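Local coordinates for G-protein interacting protein 1 (Dictyostelium discoideum, PDB 5Z1N), which probably binds the beta-gamma subunits of heterotrimeric G protein and sequesters it in the cytosol, its helical C-terminal domain holding a phospholipid, at residues 22-27 with 143-148; 42-47 with 111-116. One frame throughout, in Å; residues are numbered along the deposited sequence.

Interaction 1 of 2, residues 22-27 with 143-148; sequences KKIIKR and DDLEIE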
loop_
_atom_site.group_PDB
_atom_site.type_symbol
_atom_site.label_atom_id
_atom_site.label_comp_id
_atom_site.label_asym_id
_atom_site.label_seq_id
_atom_site.Cartn_x
_atom_site.Cartn_y
_atom_site.Cartn_z
ATOM N N LYS A 22 6.051 -1.847 7.262
ATOM C CA LYS A 22 6.398 -3.102 7.923
ATOM C C LYS A 22 6.384 -2.955 9.436
ATOM O O LYS A 22 5.924 -3.857 10.146
ATOM C CB LYS A 22 7.765 -3.595 7.458
ATOM C CG LYS A 22 8.169 -4.922 8.095
ATOM C CD LYS A 22 9.538 -5.396 7.635
ATOM C CE LYS A 22 9.828 -6.787 8.177
ATOM N NZ LYS A 22 11.166 -7.312 7.781
ATOM N N LYS A 23 6.891 -1.834 9.955
ATOM C CA LYS A 23 6.861 -1.646 11.403
ATOM C C LYS A 23 5.427 -1.585 11.913
ATOM O O LYS A 23 5.093 -2.198 12.941
ATOM C CB LYS A 23 7.626 -0.383 11.797
ATOM C CG LYS A 23 7.670 -0.144 13.302
ATOM C CD LYS A 23 8.786 0.814 13.699
ATOM C CE LYS A 23 8.584 2.199 13.096
ATOM N NZ LYS A 23 9.744 3.103 13.372
ATOM N N ILE A 24 4.554 -0.873 11.192
ATOM C CA ILE A 24 3.156 -0.808 11.617
ATOM C C ILE A 24 2.517 -2.196 11.597
ATOM O O ILE A 24 1.795 -2.582 12.532
ATOM C CB ILE A 24 2.389 0.199 10.743
ATOM C CG1 ILE A 24 2.817 1.623 11.113
ATOM C CG2 ILE A 24 0.892 0.027 10.913
ATOM C CD1 ILE A 24 2.388 2.689 10.121
ATOM N N ILE A 25 2.790 -2.978 10.548
ATOM C CA ILE A 25 2.240 -4.331 10.465
ATOM C C ILE A 25 2.730 -5.178 11.632
ATOM O O ILE A 25 1.955 -5.929 12.238
ATOM C CB ILE A 25 2.593 -4.981 9.116
ATOM C CG1 ILE A 25 1.945 -4.222 7.962
ATOM C CG2 ILE A 25 2.139 -6.439 9.094
ATOM C CD1 ILE A 25 2.271 -4.811 6.614
ATOM N N LYS A 26 4.025 -5.084 11.953
ATOM C CA LYS A 26 4.549 -5.762 13.134
ATOM C C LYS A 26 3.724 -5.415 14.366
ATOM O O LYS A 26 3.311 -6.298 15.125
ATOM C CB LYS A 26 6.016 -5.385 13.361
ATOM C CG LYS A 26 7.023 -6.202 12.572
ATOM C CD LYS A 26 8.402 -6.177 13.226
ATOM C CE LYS A 26 8.962 -4.771 13.299
ATOM N NZ LYS A 26 10.316 -4.755 13.931
ATOM N N ARG A 27 3.456 -4.122 14.563
ATOM C CA ARG A 27 2.736 -3.702 15.759
ATOM C C ARG A 27 1.302 -4.222 15.789
ATOM O O ARG A 27 0.784 -4.531 16.868
ATOM C CB ARG A 27 2.756 -2.177 15.868
ATOM C CG ARG A 27 4.152 -1.588 16.055
ATOM C CD ARG A 27 4.765 -1.967 17.405
ATOM N NE ARG A 27 5.478 -3.244 17.367
ATOM C CZ ARG A 27 6.767 -3.375 17.069
ATOM N NH1 ARG A 27 7.327 -4.575 17.065
ATOM N NH2 ARG A 27 7.495 -2.308 16.770
ATOM N N ASP A 143 -6.554 3.383 16.404
ATOM C CA ASP A 143 -6.920 3.349 17.818
ATOM C C ASP A 143 -5.850 2.792 18.747
ATOM O O ASP A 143 -5.763 3.234 19.894
ATOM C CB ASP A 143 -8.201 2.531 18.020
ATOM C CG ASP A 143 -9.446 3.375 17.926
ATOM O OD1 ASP A 143 -9.320 4.604 17.743
ATOM O OD2 ASP A 143 -10.553 2.814 18.039
ATOM N N ASP A 144 -5.034 1.843 18.294
ATOM C CA ASP A 144 -4.249 1.009 19.196
ATOM C C ASP A 144 -2.743 1.164 19.020
ATOM O O ASP A 144 -1.981 0.404 19.629
ATOM C CB ASP A 144 -4.646 -0.463 19.020
ATOM C CG ASP A 144 -6.050 -0.757 19.528
ATOM O OD1 ASP A 144 -6.636 0.117 20.204
ATOM O OD2 ASP A 144 -6.575 -1.857 19.248
ATOM N N LEU A 145 -2.287 2.116 18.215
ATOM C CA LEU A 145 -0.857 2.328 18.038
ATOM C C LEU A 145 -0.333 3.345 19.043
ATOM O O LEU A 145 -1.043 4.263 19.464
ATOM C CB LEU A 145 -0.536 2.814 16.623
ATOM C CG LEU A 145 -0.492 1.805 15.477
ATOM C CD1 LEU A 145 0.084 2.466 14.236
ATOM C CD2 LEU A 145 0.317 0.575 15.853
ATOM N N GLU A 146 0.926 3.171 19.427
ATOM C CA GLU A 146 1.621 4.219 20.150
ATOM C C GLU A 146 2.101 5.284 19.169
ATOM O O GLU A 146 2.174 5.061 17.958
ATOM C CB GLU A 146 2.811 3.652 20.933
ATOM C CG GLU A 146 2.667 2.196 21.364
ATOM C CD GLU A 146 1.758 2.016 22.565
ATOM O OE1 GLU A 146 1.404 3.028 23.205
ATOM O OE2 GLU A 146 1.403 0.856 22.870
ATOM N N ILE A 147 2.429 6.462 19.710
ATOM C CA ILE A 147 2.998 7.517 18.877
ATOM C C ILE A 147 4.361 7.097 18.337
ATOM O O ILE A 147 4.762 7.520 17.245
ATOM C CB ILE A 147 3.075 8.845 19.664
ATOM C CG1 ILE A 147 3.329 10.023 18.719
ATOM C CG2 ILE A 147 4.139 8.782 20.758
ATOM C CD1 ILE A 147 2.094 10.486 17.975
ATOM N N GLU A 148 5.082 6.240 19.070
ATOM C CA GLU A 148 6.385 5.753 18.627
ATOM C C GLU A 148 6.297 4.807 17.434
ATOM O O GLU A 148 7.336 4.482 16.847
ATOM C CB GLU A 148 7.107 5.045 19.779
ATOM C CG GLU A 148 7.858 5.974 20.720
ATOM C CD GLU A 148 6.948 6.642 21.735
ATOM O OE1 GLU A 148 7.298 7.746 22.209
ATOM O OE2 GLU A 148 5.887 6.062 22.057
HETATM O O HOH W 1 9.101 2.602 16.683
#
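Leu-145 meets helix 12-28 with both branches of its forked end. With CG beside the backbone N (chi1 -79°), the fork swings toward the helix: CD2 comes 3.7 Å from CB of Arg-27, and CD1 lies 4.2 Å from CG2 of Ile-24. The arginine takes part chiefly with its root, because its chain bends at chi2 and chi3 and carries the guanidinium away from the leucine, where CB of Lys-26 in the same helix lies over one face, toward its rim. Further along, the backbone N of Glu-146 is hydrogen-bonded to OD1 of Asp-149. At Glu-148 it is the carbonyl that matters. Its O receives a hydrogen bond from a water at 2.6 Å, and the same water accepts a weak one, 3.4 Å long, from NZ of Lys-23; the main partner of that ammonium is Asp-150, in a salt bridge. Two apolar touches and a water bridge with one weak leg make up this surface contact. On its inner side Ile-24 approaches the lipid buried in this TNFAIP8-like helical cylinder and rests on Phe-137 and Val-141 of helix 135-144, while Ile-25 packs against helix 31-53 and helix 119-132.

Interaction 2 of 2, residues 42-47 with 111-116; sequences LKILIK and TLLTPF. With PEF (di-palmitoyl-3-sn-phosphatidylethanolamine), chain B.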
loop_
_atom_site.group_PDB
_atom_site.type_symbol
_atom_site.label_atom_id
_atom_site.label_comp_id
_atom_site.label_asym_id
_atom_site.label_seq_id
_atom_site.Cartn_x
_atom_site.Cartn_y
_atom_site.Cartn_z
ATOM N N LEU A 42 7.431 -6.100 -2.094
ATOM C CA LEU A 42 8.608 -6.032 -2.954
ATOM C C LEU A 42 8.407 -6.823 -4.242
ATOM O O LEU A 42 8.743 -6.345 -5.327
ATOM C CB LEU A 42 9.836 -6.541 -2.202
ATOM C CG LEU A 42 10.335 -5.622 -1.088
ATOM C CD1 LEU A 42 11.338 -6.356 -0.213
ATOM C CD2 LEU A 42 10.943 -4.364 -1.683
ATOM N N LYS A 43 7.857 -8.033 -4.140
ATOM C CA LYS A 43 7.688 -8.895 -5.308
ATOM C C LYS A 43 6.751 -8.261 -6.332
ATOM O O LYS A 43 7.066 -8.189 -7.531
ATOM C CB LYS A 43 7.163 -10.252 -4.842
ATOM C CG LYS A 43 6.601 -11.162 -5.909
ATOM C CD LYS A 43 6.073 -12.427 -5.247
ATOM C CE LYS A 43 5.987 -13.589 -6.215
ATOM N NZ LYS A 43 5.767 -14.874 -5.491
ATOM N N ILE A 44 5.591 -7.787 -5.870
ATOM C CA ILE A 44 4.625 -7.158 -6.766
ATOM C C ILE A 44 5.236 -5.927 -7.424
ATOM O O ILE A 44 5.164 -5.753 -8.649
ATOM C CB ILE A 44 3.341 -6.803 -5.999
ATOM C CG1 ILE A 44 2.704 -8.061 -5.408
ATOM C CG2 ILE A 44 2.360 -6.066 -6.910
ATOM C CD1 ILE A 44 1.672 -7.757 -4.346
ATOM N N LEU A 45 5.841 -5.051 -6.615
ATOM C CA LEU A 45 6.449 -3.836 -7.151
ATOM C C LEU A 45 7.506 -4.161 -8.197
ATOM O O LEU A 45 7.496 -3.604 -9.302
ATOM C CB LEU A 45 7.071 -3.019 -6.022
ATOM C CG LEU A 45 6.147 -2.230 -5.104
ATOM C CD1 LEU A 45 6.928 -1.803 -3.872
ATOM C CD2 LEU A 45 5.562 -1.028 -5.837
ATOM N N ILE A 46 8.438 -5.052 -7.853
ATOM C CA ILE A 46 9.516 -5.416 -8.767
ATOM C C ILE A 46 8.951 -5.924 -10.085
ATOM O O ILE A 46 9.448 -5.570 -11.161
ATOM C CB ILE A 46 10.446 -6.457 -8.112
ATOM C CG1 ILE A 46 11.257 -5.821 -6.979
ATOM C CG2 ILE A 46 11.368 -7.089 -9.148
ATOM C CD1 ILE A 46 11.646 -4.392 -7.232
ATOM N N LYS A 47 7.899 -6.748 -10.030
ATOM C CA LYS A 47 7.325 -7.270 -11.270
ATOM C C LYS A 47 6.699 -6.154 -12.105
ATOM O O LYS A 47 6.941 -6.062 -13.318
ATOM C CB LYS A 47 6.298 -8.361 -10.960
ATOM C CG LYS A 47 5.870 -9.181 -12.175
ATOM C CD LYS A 47 6.795 -10.375 -12.418
ATOM C CE LYS A 47 6.077 -11.517 -13.149
ATOM N NZ LYS A 47 7.004 -12.589 -13.622
ATOM N N THR A 111 -5.579 -7.140 -12.763
ATOM C CA THR A 111 -5.756 -7.075 -14.205
ATOM C C THR A 111 -4.430 -6.783 -14.888
ATOM O O THR A 111 -4.125 -7.352 -15.942
ATOM C CB THR A 111 -6.802 -6.018 -14.553
ATOM O OG1 THR A 111 -8.073 -6.423 -14.026
ATOM C CG2 THR A 111 -6.910 -5.842 -16.065
ATOM N N LEU A 112 -3.600 -5.949 -14.261
ATOM C CA LEU A 112 -2.329 -5.598 -14.873
ATOM C C LEU A 112 -1.407 -6.804 -14.962
ATOM O O LEU A 112 -0.651 -6.943 -15.930
ATOM C CB LEU A 112 -1.660 -4.476 -14.083
ATOM C CG LEU A 112 -0.626 -3.642 -14.832
ATOM C CD1 LEU A 112 -1.266 -2.941 -16.015
ATOM C CD2 LEU A 112 0.017 -2.637 -13.890
ATOM N N LEU A 113 -1.456 -7.696 -13.972
ATOM C CA LEU A 113 -0.418 -8.709 -13.851
ATOM C C LEU A 113 -0.893 -10.097 -14.237
ATOM O O LEU A 113 -0.096 -11.044 -14.200
ATOM C CB LEU A 113 0.150 -8.715 -12.427
ATOM C CG LEU A 113 1.013 -7.483 -12.131
ATOM C CD1 LEU A 113 1.463 -7.457 -10.680
ATOM C CD2 LEU A 113 2.211 -7.417 -13.077
ATOM N N THR A 114 -2.161 -10.239 -14.616
ATOM C CA THR A 114 -2.672 -11.529 -15.071
ATOM C C THR A 114 -1.868 -12.144 -16.215
ATOM O O THR A 114 -1.608 -13.356 -16.159
ATOM C CB THR A 114 -4.152 -11.371 -15.450
ATOM O OG1 THR A 114 -4.927 -11.177 -14.259
ATOM C CG2 THR A 114 -4.662 -12.600 -16.193
ATOM N N PRO A 115 -1.436 -11.405 -17.248
ATOM C CA PRO A 115 -0.636 -12.041 -18.308
ATOM C C PRO A 115 0.749 -12.494 -17.868
ATOM O O PRO A 115 1.425 -13.171 -18.656
ATOM C CB PRO A 115 -0.531 -10.946 -19.382
ATOM C CG PRO A 115 -1.611 -9.980 -19.067
ATOM C CD PRO A 115 -1.734 -10.001 -17.582
ATOM N N PHE A 116 1.195 -12.154 -16.655
ATOM C CA PHE A 116 2.569 -12.423 -16.236
ATOM C C PHE A 116 2.703 -13.197 -14.933
ATOM O O PHE A 116 3.784 -13.742 -14.678
ATOM C CB PHE A 116 3.349 -11.109 -16.097
ATOM C CG PHE A 116 3.091 -10.133 -17.209
ATOM C CD1 PHE A 116 2.269 -9.035 -17.011
ATOM C CD2 PHE A 116 3.667 -10.315 -18.457
ATOM C CE1 PHE A 116 2.029 -8.133 -18.037
ATOM C CE2 PHE A 116 3.432 -9.417 -19.485
ATOM C CZ PHE A 116 2.610 -8.325 -19.272
HETATM C C2 PEF B . 9.785 3.829 -6.432
HETATM C C1 PEF B . 9.579 4.044 -7.926
HETATM N N PEF B . 9.037 9.174 -10.864
HETATM C C3 PEF B . 10.291 5.090 -5.750
HETATM C C4 PEF B . 8.686 6.780 -10.815
HETATM C C5 PEF B . 8.605 8.044 -11.659
HETATM C C10 PEF B . 8.618 2.470 -4.853
HETATM C C11 PEF B . 7.354 1.822 -4.348
HETATM C C12 PEF B . 7.241 1.893 -2.829
HETATM C C13 PEF B . 5.814 1.518 -2.444
HETATM C C14 PEF B . 5.597 1.392 -0.940
HETATM C C15 PEF B . 4.096 1.373 -0.661
HETATM C C16 PEF B . 3.787 1.129 0.809
HETATM C C17 PEF B . 2.345 1.498 1.145
HETATM C C18 PEF B . 1.357 0.954 0.118
HETATM C C19 PEF B . 0.061 0.498 0.781
HETATM C C20 PEF B . -0.522 1.562 1.707
HETATM C C21 PEF B . -0.833 0.966 3.075
HETATM C C22 PEF B . -1.294 2.035 4.058
HETATM C C23 PEF B . -1.229 1.525 5.495
HETATM C C24 PEF B . -1.807 2.551 6.461
HETATM C C25 PEF B . -1.590 2.135 7.899
HETATM C C30 PEF B . 8.504 6.078 -4.353
HETATM C C31 PEF B . 7.347 7.031 -4.174
HETATM C C32 PEF B . 6.030 6.267 -4.235
HETATM C C33 PEF B . 5.737 5.772 -5.645
HETATM C C34 PEF B . 4.872 4.518 -5.608
HETATM C C35 PEF B . 4.400 4.128 -7.005
HETATM C C36 PEF B . 4.071 2.642 -7.084
HETATM C C37 PEF B . 3.182 2.317 -8.280
HETATM C C38 PEF B . 3.024 0.807 -8.444
HETATM C C39 PEF B . 1.555 0.403 -8.509
HETATM C C40 PEF B . 1.385 -1.100 -8.716
HETATM C C41 PEF B . 2.007 -1.909 -7.583
HETATM C C42 PEF B . 1.330 -1.637 -6.242
HETATM C C43 PEF B . 1.840 -2.600 -5.177
HETATM C C44 PEF B . 1.208 -2.321 -3.819
HETATM C C45 PEF B . 1.551 -3.418 -2.834
HETATM O O4 PEF B . 9.714 2.146 -4.432
HETATM O O5 PEF B . 8.867 5.355 -3.438
HETATM O O2 PEF B . 8.523 3.504 -5.867
HETATM O O3 PEF B . 9.192 5.987 -5.628
HETATM O O1P PEF B . 12.112 5.386 -10.341
HETATM O O2P PEF B . 9.745 4.305 -10.727
HETATM O O3P PEF B . 10.486 5.025 -8.411
HETATM O O4P PEF B . 9.950 6.708 -10.157
HETATM P P PEF B . 10.642 5.270 -9.995
#
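Leu-113 spreads its two methyls over helix 31-53: CD1 lies 4.1 Å from CG2 of Ile-44, the two side chains crossing at about a right angle, and CD2 lies 4.2 Å from CG of Lys-47. The lysine then turns at chi2 (88°) and runs on toward Phe-116, bringing CE 3.5 Å from the backbone O of Phe-116 and 4.0 Å from CB of the same residue. The lysine NZ is hydrogen-bonded to the hydroxyl of Tyr-51, whose ring stacks with that of Phe-116, and Pro-115 sits with CB over one face of the phenylalanine. Helix 31-53 is a wall of the TNFAIP8-like cylinder, in which helices surround an apolar tunnel for lipid tails, and just behind the contact lies the bound phosphatidylethanolamine. The same CG2 of Ile-44 that faces Leu-113 is 3.9 Å from C43, near the methyl end of one acyl chain. Leu-45 faces the lipid with both branches: CD1 is 3.7 Å from C11, beside the ester carbonyl of the other chain, and CD2 is 4.1 Å from C41. With an alanine in its place the fork is gone, and the gap would probably leave both tails less firmly held at this wall. Leu-45 also touches Ile-18 of helix 12-28, and Leu-113 reaches Ile-125 of helix 119-132.

In the fold
Interactions 1 and 2 lie on opposite sides of the chain's centre, their own centres 28 Å apart and their nearest atoms about 8 Å apart, without touching. In chain order the segments run 22-27, 42-47, 111-116, 143-148, so the partners of interaction 2 both fall between those of interaction 1. Their first segments sit on consecutive helices, 12-28 and 31-53; the second ones lie at the ends of helices 92-113 and 135-144. The bound phosphatidylethanolamine comes near both, at Ile-24 and at Ile-44 and Leu-45. Both contacts belong to one lipid-holding TNFAIP8-like domain, interaction 1 joining helix 12-28 to the chain that leaves helix 135-144, interaction 2 joining helix 31-53 to the end region of helix 92-113.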